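Local coordinates for alpha-n-acetylglucosaminidase family protein (Clostridium perfringens, PDB 4A41) that binds galactose as a family 32 carbohydrate-binding module of a family 89 alpha-N-acetylglucosaminidase and probably helps to direct the enzyme to its glycans, at residues I73-G78 with A155-F160; L104-D109 with T138-V143; I83-Y88 with T129-S134; I58-Y63 with F151-E156. All blocks are in the same frame, centred on the assembly; numbering follows the deposited sequence. Where two conformers were deposited one is given.

How the contacts relate
All four contacts lie in one beta-sandwich. Contact 1 is core. It joins the two sheets face to face, without a hydrogen bond, through leucine, isoleucine and valine methyls. Contacts 2 and 3 are antiparallel pairings, one in each sheet, and both are only partly buried. Their inner faces meet in the core, where L104 packs on F132 and V140 on I83. The outer face of contact 2 carries histidines and a lysine, that of contact 3 lysines and threonines. Waters bridge polar groups in both. Contact 4 is also buried, but it is short and built round ligands, with galactose at one end and calcium near the other. Contacts 1 and 4 share A155 and E156.

Contact 1 (I73-G78 with A155-F160); sequences ITLELG and AELNVF. With CA (calcium ion), chain B.
A chi1 of 176° leaves I73 CG2 between the backbone N and the carbonyl carbon, pointing at L157 CD1. L157 in turn holds CG opposite its own carbonyl carbon (chi1 -59°). The two side chains meet tip to tip, with I73 CG2 3.7 Å from L157 CD1. L75 crosses L157 obliquely, its CD1 3.9 Å from L157 CB. It slides past V159 in the opposite direction, with L75 CD1 4.0 Å from V159 CG2. L77 crosses V159 at about a right angle, and its CD2 lies 3.9 Å from V159 CG2. No hydrogen bond spans the contact. The strand axes stay 9.6 Å apart, at 44°, and belong to different sheets. This is face-to-face packing in a beta-sandwich, as in other F5/8 type C domains. The calcium site lies at the A155 and E156 end. Strand 71-77 pairs with strands 31-34 and 139-144 in one sheet. Strand 153-160 belongs to the other, beside strand 80-89. L157 also reaches L142 across the core and Y88 within its own sheet, while V159 touches I83.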
loop_
_atom_site.group_PDB
_atom_site.type_symbol
_atom_site.label_atom_id
_atom_site.label_comp_id
_atom_site.label_asym_id
_atom_site.label_seq_id
_atom_site.Cartn_x
_atom_site.Cartn_y
_atom_site.Cartn_z
ATOM N N ILE A 73 -0.033 -0.736 5.241
ATOM C CA ILE A 73 0.732 0.482 4.958
ATOM C C ILE A 73 -0.282 1.615 4.850
ATOM O O ILE A 73 -1.311 1.465 4.191
ATOM C CB ILE A 73 1.645 0.323 3.703
ATOM C CG1 ILE A 73 2.365 1.633 3.363
ATOM C CG2 ILE A 73 0.842 -0.158 2.456
ATOM C CD1 ILE A 73 3.575 1.464 2.462
ATOM N N THR A 74 0.014 2.720 5.525
ATOM C CA THR A 74 -0.879 3.894 5.513
ATOM C C THR A 74 -0.190 5.072 4.825
ATOM O O THR A 74 0.970 5.397 5.132
ATOM C CB THR A 74 -1.261 4.298 6.949
ATOM O OG1 THR A 74 -1.985 3.227 7.542
ATOM C CG2 THR A 74 -2.150 5.550 6.937
ATOM N N LEU A 75 -0.924 5.715 3.916
ATOM C CA LEU A 75 -0.470 6.948 3.301
ATOM C C LEU A 75 -1.250 8.109 3.889
ATOM O O LEU A 75 -2.483 8.177 3.732
ATOM C CB LEU A 75 -0.687 6.862 1.785
ATOM C CG LEU A 75 -0.092 5.639 1.086
ATOM C CD1 LEU A 75 -0.359 5.785 -0.415
ATOM C CD2 LEU A 75 1.401 5.437 1.406
ATOM N N GLU A 76 -0.537 9.012 4.556
ATOM C CA GLU A 76 -1.127 10.297 4.953
ATOM C C GLU A 76 -0.992 11.193 3.722
ATOM O O GLU A 76 0.120 11.412 3.223
ATOM C CB GLU A 76 -0.396 10.864 6.151
ATOM C CG GLU A 76 -0.981 12.175 6.700
ATOM C CD GLU A 76 -0.272 13.368 6.125
ATOM O OE1 GLU A 76 0.973 13.476 6.296
ATOM O OE2 GLU A 76 -0.949 14.233 5.520
ATOM N N LEU A 77 -2.125 11.700 3.243
ATOM C CA LEU A 77 -2.203 12.265 1.859
ATOM C C LEU A 77 -1.634 13.672 1.650
ATOM O O LEU A 77 -1.394 14.067 0.516
ATOM C CB LEU A 77 -3.663 12.243 1.358
ATOM C CG LEU A 77 -4.334 10.859 1.264
ATOM C CD1 LEU A 77 -5.716 11.014 0.722
ATOM C CD2 LEU A 77 -3.544 9.926 0.357
ATOM N N GLY A 78 -1.500 14.421 2.743
ATOM C CA GLY A 78 -1.089 15.815 2.664
ATOM C C GLY A 78 -2.256 16.763 2.541
ATOM O O GLY A 78 -2.069 17.936 2.195
ATOM N N ALA A 155 5.539 -1.936 -4.791
ATOM C CA ALA A 155 6.530 -1.074 -5.454
ATOM C C ALA A 155 6.067 0.367 -5.452
ATOM O O ALA A 155 6.833 1.252 -5.089
ATOM C CB ALA A 155 6.808 -1.542 -6.884
ATOM N N GLU A 156 4.810 0.596 -5.847
ATOM C CA GLU A 156 4.266 1.959 -5.920
ATOM C C GLU A 156 2.792 1.939 -5.603
ATOM O O GLU A 156 2.043 1.146 -6.163
ATOM C CB GLU A 156 4.461 2.591 -7.319
ATOM C CG GLU A 156 5.892 2.972 -7.647
ATOM C CD GLU A 156 6.378 4.092 -6.753
ATOM O OE1 GLU A 156 5.756 5.169 -6.750
ATOM O OE2 GLU A 156 7.413 3.942 -6.078
ATOM N N LEU A 157 2.374 2.888 -4.770
ATOM C CA LEU A 157 0.958 3.119 -4.459
ATOM C C LEU A 157 0.591 4.508 -4.888
ATOM O O LEU A 157 1.312 5.464 -4.600
ATOM C CB LEU A 157 0.755 2.996 -2.935
ATOM C CG LEU A 157 1.147 1.641 -2.346
ATOM C CD1 LEU A 157 0.973 1.664 -0.804
ATOM C CD2 LEU A 157 0.346 0.472 -2.969
ATOM N N ASN A 158 -0.578 4.624 -5.528
ATOM C CA ASN A 158 -1.104 5.941 -5.931
ATOM C C ASN A 158 -2.567 6.115 -5.523
ATOM O O ASN A 158 -3.347 5.159 -5.508
ATOM C CB ASN A 158 -0.859 6.212 -7.422
ATOM C CG ASN A 158 0.589 6.567 -7.703
ATOM O OD1 ASN A 158 0.991 7.716 -7.507
ATOM N ND2 ASN A 158 1.374 5.586 -8.132
ATOM N N VAL A 159 -2.925 7.358 -5.227
ATOM C CA VAL A 159 -4.269 7.699 -4.688
ATOM C C VAL A 159 -4.781 8.814 -5.606
ATOM O O VAL A 159 -4.076 9.805 -5.852
ATOM C CB VAL A 159 -4.237 8.186 -3.225
ATOM C CG1 VAL A 159 -5.652 8.420 -2.705
ATOM C CG2 VAL A 159 -3.548 7.141 -2.326
ATOM N N PHE A 160 -5.992 8.648 -6.134
ATOM C CA PHE A 160 -6.523 9.589 -7.140
ATOM C C PHE A 160 -7.698 10.383 -6.621
ATOM O O PHE A 160 -8.596 9.834 -5.983
ATOM C CB PHE A 160 -6.962 8.836 -8.389
ATOM C CG PHE A 160 -5.834 8.138 -9.104
ATOM C CD1 PHE A 160 -5.204 7.017 -8.537
ATOM C CD2 PHE A 160 -5.395 8.601 -10.329
ATOM C CE1 PHE A 160 -4.139 6.387 -9.178
ATOM C CE2 PHE A 160 -4.341 7.955 -10.999
ATOM C CZ PHE A 160 -3.721 6.845 -10.427
HETATM CA CA CA B . 8.982 2.446 -5.104
#

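Contact 2 (L104-D109 with T138-V143); sequences LHVSED and THVKLV
H105 and K141 form a hydrogen-bonded pair in the five-stranded antiparallel sheet of the beta-sandwich. Two nearly straight bonds join them, H105 N to K141 O at 2.9 Å and K141 N to H105 O at 2.8 Å. H105 CB sits beside K141 CB, 4.3 Å away. From there CG stands opposite the carbonyl carbon and beside the backbone N (chi1 -56°). This places one ring face against V143 CG2, a CH-pi contact in which H105 CE1 is the nearest ring atom at 3.8 Å. ND1 meets a water in the ring plane, and that water also accepts from K141 NZ. NE2 is hydrogen-bonded to E103 OE1. On the inner face L104 CD1 packs on V140 CG1 at 3.6 Å. The ladder ends in a classic beta bulge, where T138 and H139 both face S107. S107 O takes two backbone bonds there, from T138 N and H139 N. S107 OG accepts from D109 N in an ST turn and is hydrogen-bonded to N112 O. T138 OG1 lies in the plane of the H139 ring, hydrogen-bonded to H139 ND1 at 2.8 Å.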
loop_
_atom_site.group_PDB
_atom_site.type_symbol
_atom_site.label_atom_id
_atom_site.label_comp_id
_atom_site.label_asym_id
_atom_site.label_seq_id
_atom_site.Cartn_x
_atom_site.Cartn_y
_atom_site.Cartn_z
ATOM N N LEU A 104 -9.029 -2.057 1.633
ATOM C CA LEU A 104 -8.632 -0.649 1.580
ATOM C C LEU A 104 -9.497 0.104 2.571
ATOM O O LEU A 104 -10.731 -0.028 2.545
ATOM C CB LEU A 104 -8.794 -0.103 0.163
ATOM C CG LEU A 104 -8.092 1.243 -0.021
ATOM C CD1 LEU A 104 -6.565 1.118 -0.145
ATOM C CD2 LEU A 104 -8.653 1.958 -1.226
ATOM N N HIS A 105 -8.851 0.840 3.460
ATOM C CA HIS A 105 -9.539 1.648 4.485
ATOM C C HIS A 105 -9.155 3.116 4.340
ATOM O O HIS A 105 -8.091 3.435 3.812
ATOM C CB HIS A 105 -9.160 1.223 5.928
ATOM C CG HIS A 105 -9.403 -0.229 6.258
ATOM N ND1 HIS A 105 -9.062 -0.761 7.486
ATOM C CD2 HIS A 105 -9.939 -1.251 5.544
ATOM C CE1 HIS A 105 -9.365 -2.052 7.507
ATOM N NE2 HIS A 105 -9.896 -2.377 6.341
ATOM N N VAL A 106 -10.009 4.018 4.845
ATOM C CA VAL A 106 -9.680 5.442 4.864
ATOM C C VAL A 106 -9.916 6.017 6.266
ATOM O O VAL A 106 -10.649 5.429 7.085
ATOM C CB VAL A 106 -10.499 6.270 3.825
ATOM C CG1 VAL A 106 -10.251 5.781 2.422
ATOM C CG2 VAL A 106 -11.964 6.187 4.151
ATOM N N SER A 107 -9.288 7.150 6.551
ATOM C CA SER A 107 -9.491 7.857 7.820
ATOM C C SER A 107 -9.496 9.336 7.517
ATOM O O SER A 107 -8.888 9.772 6.538
ATOM C CB SER A 107 -8.361 7.557 8.816
ATOM O OG SER A 107 -8.547 8.264 10.051
ATOM N N GLU A 108 -10.185 10.105 8.351
ATOM C CA GLU A 108 -10.111 11.560 8.310
ATOM C C GLU A 108 -9.441 12.114 9.573
ATOM O O GLU A 108 -9.390 13.333 9.775
ATOM C CB GLU A 108 -11.516 12.150 8.124
ATOM C CG GLU A 108 -12.049 11.873 6.754
ATOM C CD GLU A 108 -13.485 12.286 6.631
ATOM O OE1 GLU A 108 -13.715 13.495 6.392
ATOM O OE2 GLU A 108 -14.366 11.402 6.789
ATOM N N ASP A 109 -8.928 11.235 10.430
ATOM C CA ASP A 109 -8.208 11.721 11.612
ATOM C C ASP A 109 -6.868 11.037 11.872
ATOM O O ASP A 109 -6.127 11.437 12.772
ATOM C CB ASP A 109 -9.112 11.719 12.866
ATOM C CG ASP A 109 -9.552 10.332 13.289
ATOM O OD1 ASP A 109 -9.004 9.306 12.809
ATOM O OD2 ASP A 109 -10.472 10.255 14.147
ATOM N N THR A 138 -8.100 11.837 4.747
ATOM C CA THR A 138 -6.745 12.356 4.963
ATOM C C THR A 138 -5.688 11.264 4.935
ATOM O O THR A 138 -4.488 11.553 4.796
ATOM C CB THR A 138 -6.607 13.082 6.322
ATOM O OG1 THR A 138 -7.054 12.237 7.399
ATOM C CG2 THR A 138 -7.461 14.364 6.310
ATOM N N HIS A 139 -6.134 10.010 5.049
ATOM C CA HIS A 139 -5.238 8.844 5.124
ATOM C C HIS A 139 -5.901 7.702 4.392
ATOM O O HIS A 139 -7.125 7.525 4.475
ATOM C CB HIS A 139 -5.034 8.350 6.568
ATOM C CG HIS A 139 -4.361 9.331 7.477
ATOM N ND1 HIS A 139 -4.963 10.496 7.903
ATOM C CD2 HIS A 139 -3.144 9.297 8.074
ATOM C CE1 HIS A 139 -4.135 11.153 8.695
ATOM N NE2 HIS A 139 -3.019 10.453 8.807
ATOM N N VAL A 140 -5.086 6.896 3.711
ATOM C CA VAL A 140 -5.517 5.665 3.066
ATOM C C VAL A 140 -4.630 4.519 3.522
ATOM O O VAL A 140 -3.412 4.645 3.500
ATOM C CB VAL A 140 -5.444 5.792 1.515
ATOM C CG1 VAL A 140 -5.831 4.481 0.820
ATOM C CG2 VAL A 140 -6.330 6.927 1.044
ATOM N N LYS A 141 -5.258 3.419 3.930
ATOM C CA LYS A 141 -4.539 2.279 4.484
ATOM C C LYS A 141 -4.821 1.071 3.603
ATOM O O LYS A 141 -5.974 0.650 3.387
ATOM C CB LYS A 141 -4.952 2.000 5.938
ATOM C CG LYS A 141 -4.307 0.718 6.505
ATOM C CD LYS A 141 -4.863 0.303 7.877
ATOM C CE LYS A 141 -4.682 1.371 8.937
ATOM N NZ LYS A 141 -5.117 0.771 10.259
ATOM N N LEU A 142 -3.756 0.493 3.084
ATOM C CA LEU A 142 -3.850 -0.779 2.367
ATOM C C LEU A 142 -3.496 -1.937 3.310
ATOM O O LEU A 142 -2.371 -1.996 3.833
ATOM C CB LEU A 142 -2.929 -0.820 1.137
ATOM C CG LEU A 142 -2.924 -2.152 0.368
ATOM C CD1 LEU A 142 -4.273 -2.486 -0.240
ATOM C CD2 LEU A 142 -1.823 -2.082 -0.714
ATOM N N VAL A 143 -4.485 -2.794 3.563
ATOM C CA VAL A 143 -4.327 -3.949 4.466
ATOM C C VAL A 143 -4.079 -5.196 3.609
ATOM O O VAL A 143 -4.888 -5.594 2.767
ATOM C CB VAL A 143 -5.575 -4.170 5.356
ATOM C CG1 VAL A 143 -5.345 -5.345 6.293
ATOM C CG2 VAL A 143 -5.958 -2.912 6.128
HETATM O O HOH W 1 -7.783 -0.335 9.882
HETATM O O HOH W 2 -6.131 13.735 9.640
#

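Contact 3 (I83-Y88 with T129-S134); sequences INKFTY and TLKFNS
F132 lays its ring over the backbone of N84, and this is the tight part of the contact. One ring face takes the peptide, with F132 CE1 3.4 Å from N84 C. The chi1 of 37° sets CG between the backbone N and the carbonyl carbon, and turns the ring in over the partner strand. F86 CB stands at the ring edge, 3.9 Å from F132 CE2. I83 CG1 comes to 4.0 Å of F132 CE1. Next along the same inner face, F86 and L130 lie side by side, with F86 CD2 4.1 Å from L130 CD1. Backbone bonds in both directions hold this pair. The bond from F132 N to N84 O is longer, 3.1 Å, and its donor sits above the carbonyl plane.

The other face is looser and polar. K85 and K131 run side by side, touching through K85 CD and K131 CE at 4.0 Å. K85 NZ and K131 NZ end 5.7 Å apart. K85 also makes a cation-pi contact with F160. At the N84 and S134 end a water bonds S134 OG at 2.6 Å and N84 ND2 only weakly. Strand 128-137 is the outermost strand of its sheet. Strand 80-89 lies between it and strand 153-160, and the F86 and F132 side chains pack on L104 of strand 102-107 in the opposing sheet.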
loop_
_atom_site.group_PDB
_atom_site.type_symbol
_atom_site.label_atom_id
_atom_site.label_comp_id
_atom_site.label_asym_id
_atom_site.label_seq_id
_atom_site.Cartn_x
_atom_site.Cartn_y
_atom_site.Cartn_z
ATOM N N ILE A 83 -11.487 11.189 -2.708
ATOM C CA ILE A 83 -10.746 10.217 -3.498
ATOM C C ILE A 83 -11.665 9.200 -4.130
ATOM O O ILE A 83 -12.733 8.884 -3.579
ATOM C CB ILE A 83 -9.629 9.536 -2.645
ATOM C CG1 ILE A 83 -10.211 8.759 -1.453
ATOM C CG2 ILE A 83 -8.570 10.573 -2.239
ATOM C CD1 ILE A 83 -9.226 7.701 -0.845
ATOM N N ASN A 84 -11.249 8.663 -5.271
ATOM C CA ASN A 84 -12.108 7.695 -5.954
ATOM C C ASN A 84 -11.383 6.556 -6.619
ATOM O O ASN A 84 -12.021 5.729 -7.237
ATOM C CB ASN A 84 -12.976 8.426 -6.975
ATOM C CG ASN A 84 -12.165 9.283 -7.862
ATOM O OD1 ASN A 84 -11.254 8.804 -8.547
ATOM N ND2 ASN A 84 -12.403 10.604 -7.780
ATOM N N LYS A 85 -10.049 6.536 -6.538
ATOM C CA LYS A 85 -9.300 5.439 -7.155
ATOM C C LYS A 85 -7.985 5.227 -6.397
ATOM O O LYS A 85 -7.454 6.158 -5.783
ATOM C CB LYS A 85 -9.067 5.746 -8.648
ATOM C CG LYS A 85 -8.291 4.665 -9.423
ATOM C CD LYS A 85 -8.338 4.948 -10.926
ATOM C CE LYS A 85 -7.323 5.965 -11.377
ATOM N NZ LYS A 85 -7.137 5.981 -12.885
ATOM N N PHE A 86 -7.494 3.997 -6.443
ATOM C CA PHE A 86 -6.259 3.616 -5.778
ATOM C C PHE A 86 -5.556 2.594 -6.638
ATOM O O PHE A 86 -6.206 1.674 -7.130
ATOM C CB PHE A 86 -6.580 3.018 -4.398
ATOM C CG PHE A 86 -5.355 2.556 -3.630
ATOM C CD1 PHE A 86 -4.682 3.429 -2.770
ATOM C CD2 PHE A 86 -4.923 1.221 -3.715
ATOM C CE1 PHE A 86 -3.596 3.010 -2.040
ATOM C CE2 PHE A 86 -3.807 0.786 -2.987
ATOM C CZ PHE A 86 -3.140 1.675 -2.159
ATOM N N THR A 87 -4.245 2.734 -6.845
ATOM C CA THR A 87 -3.550 1.707 -7.622
ATOM C C THR A 87 -2.415 1.114 -6.813
ATOM O O THR A 87 -1.751 1.825 -6.040
ATOM C CB THR A 87 -3.019 2.234 -8.980
ATOM O OG1 THR A 87 -2.052 3.286 -8.767
ATOM C CG2 THR A 87 -4.201 2.744 -9.866
ATOM N N TYR A 88 -2.248 -0.205 -6.977
ATOM C CA TYR A 88 -1.200 -0.967 -6.328
ATOM C C TYR A 88 -0.333 -1.562 -7.421
ATOM O O TYR A 88 -0.827 -2.373 -8.217
ATOM C CB TYR A 88 -1.846 -2.077 -5.471
ATOM C CG TYR A 88 -0.928 -3.209 -5.070
ATOM C CD1 TYR A 88 0.131 -2.999 -4.195
ATOM C CD2 TYR A 88 -1.121 -4.486 -5.589
ATOM C CE1 TYR A 88 0.976 -4.058 -3.817
ATOM C CE2 TYR A 88 -0.258 -5.548 -5.228
ATOM C CZ TYR A 88 0.784 -5.312 -4.349
ATOM O OH TYR A 88 1.636 -6.328 -3.954
ATOM N N THR A 129 -5.936 -2.045 -9.854
ATOM C CA THR A 129 -6.653 -0.785 -9.689
ATOM C C THR A 129 -7.966 -0.976 -8.945
ATOM O O THR A 129 -8.759 -1.891 -9.260
ATOM C CB THR A 129 -6.939 -0.168 -11.081
ATOM O OG1 THR A 129 -5.698 0.068 -11.749
ATOM C CG2 THR A 129 -7.727 1.130 -10.983
ATOM N N LEU A 130 -8.186 -0.102 -7.973
ATOM C CA LEU A 130 -9.471 -0.040 -7.239
ATOM C C LEU A 130 -10.158 1.250 -7.579
ATOM O O LEU A 130 -9.547 2.312 -7.589
ATOM C CB LEU A 130 -9.265 -0.129 -5.726
ATOM C CG LEU A 130 -8.485 -1.358 -5.226
ATOM C CD1 LEU A 130 -8.158 -1.227 -3.758
ATOM C CD2 LEU A 130 -9.273 -2.634 -5.508
ATOM N N LYS A 131 -11.455 1.154 -7.878
ATOM C CA LYS A 131 -12.282 2.348 -8.130
ATOM C C LYS A 131 -13.468 2.246 -7.216
ATOM O O LYS A 131 -14.087 1.185 -7.110
ATOM C CB LYS A 131 -12.763 2.377 -9.575
ATOM C CG LYS A 131 -11.614 2.527 -10.537
ATOM C CD LYS A 131 -12.074 2.245 -11.946
ATOM C CE LYS A 131 -10.984 2.665 -12.915
ATOM N NZ LYS A 131 -11.498 2.666 -14.323
ATOM N N PHE A 132 -13.790 3.327 -6.527
ATOM C CA PHE A 132 -14.816 3.235 -5.484
ATOM C C PHE A 132 -15.581 4.549 -5.366
ATOM O O PHE A 132 -15.140 5.566 -5.873
ATOM C CB PHE A 132 -14.167 2.874 -4.125
ATOM C CG PHE A 132 -12.829 3.532 -3.913
ATOM C CD1 PHE A 132 -12.741 4.868 -3.503
ATOM C CD2 PHE A 132 -11.656 2.819 -4.167
ATOM C CE1 PHE A 132 -11.495 5.485 -3.343
ATOM C CE2 PHE A 132 -10.404 3.427 -4.014
ATOM C CZ PHE A 132 -10.310 4.741 -3.596
ATOM N N ASN A 133 -16.731 4.493 -4.686
ATOM C CA ASN A 133 -17.515 5.687 -4.327
ATOM C C ASN A 133 -16.616 6.810 -3.820
ATOM O O ASN A 133 -15.793 6.596 -2.920
ATOM C CB ASN A 133 -18.455 5.335 -3.171
ATOM C CG ASN A 133 -19.532 4.341 -3.567
ATOM O OD1 ASN A 133 -19.857 4.180 -4.760
ATOM N ND2 ASN A 133 -20.117 3.691 -2.567
ATOM N N SER A 134 -16.808 8.011 -4.342
ATOM C CA SER A 134 -16.046 9.156 -3.850
ATOM C C SER A 134 -16.165 9.264 -2.327
ATOM O O SER A 134 -17.269 9.181 -1.763
ATOM C CB SER A 134 -16.556 10.433 -4.498
ATOM O OG SER A 134 -15.830 11.558 -4.025
HETATM O O HOH W 3 -14.700 12.471 -6.234
#

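Contact 4 (I58-Y63 with F151-E156); sequences IWHTKY and FASAAE. With CA (calcium ion), chain B; GAL (beta-D-galactopyranose), chain C.
The galactose pocket of this carbohydrate-binding module is built where H60 and Y63 meet F151. H60 NE2 is hydrogen-bonded to galactose O4 at 2.7 Å. H60 ND1 donates to T61 O at 2.8 Å, in the ring plane and on a carbonyl lone pair, which fixes the ring's rotation. Y63 chi1 of 58° puts its CG between the backbone N and the carbonyl carbon, and one ring face is centred on galactose C6. F151 CZ touches galactose C6 at 3.7 Å. The H60 and F151 rings meet obliquely. E44, R91 and N96 also bond the sugar, and S153 OG is tied to N96 O. Behind the pocket a short antiparallel ladder joins W59 to A154. It continues from T61 N to A152 O at 2.9 Å. T61 OG1 then accepts from A152 N at 3.0 Å, almost straight (172°), so a side chain takes the place of a backbone carbonyl. W59 CH2 rests on A152 CB at 3.9 Å. Further on, A155 O (2.5 Å) and E156 OE2 (2.4 Å) bind the calcium ion with F49, D52, K54 and T57. A155 and E156 form a classic bulge against L89. Strand 59-60 is the edge strand beside 153-160, and W59 packs on I73 of strand 71-77.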
loop_
_atom_site.group_PDB
_atom_site.type_symbol
_atom_site.label_atom_id
_atom_site.label_comp_id
_atom_site.label_asym_id
_atom_site.label_seq_id
_atom_site.Cartn_x
_atom_site.Cartn_y
_atom_site.Cartn_z
ATOM N N ILE A 58 10.705 -1.087 -3.149
ATOM C CA ILE A 58 9.449 -1.589 -2.608
ATOM C C ILE A 58 9.389 -1.454 -1.095
ATOM O O ILE A 58 10.409 -1.553 -0.402
ATOM C CB ILE A 58 9.204 -3.089 -3.023
ATOM C CG1 ILE A 58 10.158 -4.051 -2.274
ATOM C CG2 ILE A 58 9.257 -3.229 -4.574
ATOM C CD1 ILE A 58 10.044 -5.521 -2.687
ATOM N N TRP A 59 8.189 -1.185 -0.577
ATOM C CA TRP A 59 7.898 -1.517 0.828
ATOM C C TRP A 59 7.828 -3.029 0.912
ATOM O O TRP A 59 7.307 -3.678 -0.014
ATOM C CB TRP A 59 6.540 -0.951 1.234
ATOM C CG TRP A 59 5.992 -1.526 2.507
ATOM C CD1 TRP A 59 6.561 -1.466 3.749
ATOM C CD2 TRP A 59 4.766 -2.254 2.663
ATOM N NE1 TRP A 59 5.769 -2.122 4.669
ATOM C CE2 TRP A 59 4.655 -2.600 4.033
ATOM C CE3 TRP A 59 3.730 -2.634 1.774
ATOM C CZ2 TRP A 59 3.568 -3.319 4.539
ATOM C CZ3 TRP A 59 2.635 -3.338 2.281
ATOM C CH2 TRP A 59 2.560 -3.661 3.658
ATOM N N HIS A 60 8.355 -3.589 1.988
ATOM C CA HIS A 60 8.208 -5.036 2.236
ATOM C C HIS A 60 8.058 -5.216 3.736
ATOM O O HIS A 60 8.755 -4.544 4.531
ATOM C CB HIS A 60 9.484 -5.780 1.755
ATOM C CG HIS A 60 9.361 -7.279 1.610
ATOM N ND1 HIS A 60 9.164 -8.135 2.678
ATOM C CD2 HIS A 60 9.468 -8.073 0.508
ATOM C CE1 HIS A 60 9.177 -9.387 2.247
ATOM N NE2 HIS A 60 9.359 -9.378 0.940
ATOM N N THR A 61 7.155 -6.096 4.149
ATOM C CA THR A 61 7.000 -6.385 5.567
ATOM C C THR A 61 8.329 -6.921 6.128
ATOM O O THR A 61 9.133 -7.508 5.395
ATOM C CB THR A 61 5.862 -7.421 5.817
ATOM O OG1 THR A 61 5.998 -8.523 4.903
ATOM C CG2 THR A 61 4.467 -6.759 5.612
ATOM N N LYS A 62 8.525 -6.728 7.434
ATOM C CA LYS A 62 9.728 -7.207 8.131
ATOM C C LYS A 62 9.853 -8.717 8.069
ATOM O O LYS A 62 8.892 -9.444 8.339
ATOM C CB LYS A 62 9.697 -6.749 9.590
ATOM C CG LYS A 62 10.789 -7.349 10.502
ATOM C CD LYS A 62 12.167 -6.923 10.043
ATOM C CE LYS A 62 13.221 -7.294 11.069
ATOM N NZ LYS A 62 13.207 -6.352 12.207
ATOM N N TYR A 63 11.048 -9.188 7.710
ATOM C CA TYR A 63 11.291 -10.617 7.738
ATOM C C TYR A 63 12.582 -10.900 8.533
ATOM O O TYR A 63 13.207 -9.968 9.048
ATOM C CB TYR A 63 11.241 -11.215 6.331
ATOM C CG TYR A 63 12.206 -10.618 5.349
ATOM C CD1 TYR A 63 13.497 -11.138 5.210
ATOM C CD2 TYR A 63 11.833 -9.541 4.523
ATOM C CE1 TYR A 63 14.389 -10.585 4.285
ATOM C CE2 TYR A 63 12.715 -8.989 3.598
ATOM C CZ TYR A 63 13.993 -9.532 3.475
ATOM O OH TYR A 63 14.884 -9.009 2.571
ATOM N N PHE A 151 4.354 -12.765 3.026
ATOM C CA PHE A 151 4.891 -11.413 3.143
ATOM C C PHE A 151 3.896 -10.470 2.447
ATOM O O PHE A 151 3.005 -10.911 1.750
ATOM C CB PHE A 151 6.216 -11.326 2.387
ATOM C CG PHE A 151 7.187 -12.441 2.711
ATOM C CD1 PHE A 151 7.886 -12.445 3.900
ATOM C CD2 PHE A 151 7.433 -13.460 1.778
ATOM C CE1 PHE A 151 8.798 -13.489 4.197
ATOM C CE2 PHE A 151 8.342 -14.502 2.067
ATOM C CZ PHE A 151 9.015 -14.507 3.265
ATOM N N ALA A 152 4.075 -9.170 2.662
ATOM C CA ALA A 152 3.408 -8.173 1.816
ATOM C C ALA A 152 4.428 -7.197 1.302
ATOM O O ALA A 152 5.346 -6.782 2.036
ATOM C CB ALA A 152 2.320 -7.455 2.589
ATOM N N SER A 153 4.269 -6.815 0.038
ATOM C CA SER A 153 5.172 -5.821 -0.545
ATOM C C SER A 153 4.440 -4.955 -1.553
ATOM O O SER A 153 3.356 -5.314 -2.010
ATOM C CB SER A 153 6.420 -6.479 -1.184
ATOM O OG SER A 153 6.048 -7.368 -2.230
ATOM N N ALA A 154 5.018 -3.792 -1.872
ATOM C CA ALA A 154 4.413 -2.867 -2.851
ATOM C C ALA A 154 5.482 -1.980 -3.457
ATOM O O ALA A 154 6.248 -1.357 -2.711
ATOM C CB ALA A 154 3.326 -1.984 -2.172
ATOM N N ALA A 155 5.539 -1.936 -4.791
ATOM C CA ALA A 155 6.530 -1.074 -5.454
ATOM C C ALA A 155 6.067 0.367 -5.452
ATOM O O ALA A 155 6.833 1.252 -5.089
ATOM C CB ALA A 155 6.808 -1.542 -6.884
ATOM N N GLU A 156 4.810 0.596 -5.847
ATOM C CA GLU A 156 4.266 1.959 -5.920
ATOM C C GLU A 156 2.792 1.939 -5.603
ATOM O O GLU A 156 2.043 1.146 -6.163
ATOM C CB GLU A 156 4.461 2.591 -7.319
ATOM C CG GLU A 156 5.892 2.972 -7.647
ATOM C CD GLU A 156 6.378 4.092 -6.753
ATOM O OE1 GLU A 156 5.756 5.169 -6.750
ATOM O OE2 GLU A 156 7.413 3.942 -6.078
HETATM CA CA CA B . 8.982 2.446 -5.104
HETATM C C1 GAL C . 13.932 -12.772 -0.970
HETATM C C2 GAL C . 13.305 -11.605 -1.709
HETATM C C3 GAL C . 13.039 -10.494 -0.684
HETATM C C4 GAL C . 12.206 -11.043 0.467
HETATM C C5 GAL C . 12.913 -12.258 1.076
HETATM C C6 GAL C . 12.120 -12.858 2.235
HETATM O O1 GAL C . 14.096 -13.814 -1.892
HETATM O O2 GAL C . 14.140 -11.153 -2.773
HETATM O O3 GAL C . 12.409 -9.419 -1.369
HETATM O O4 GAL C . 10.906 -11.423 -0.030
HETATM O O5 GAL C . 13.038 -13.211 0.039
HETATM O O6 GAL C . 12.852 -13.895 2.889
#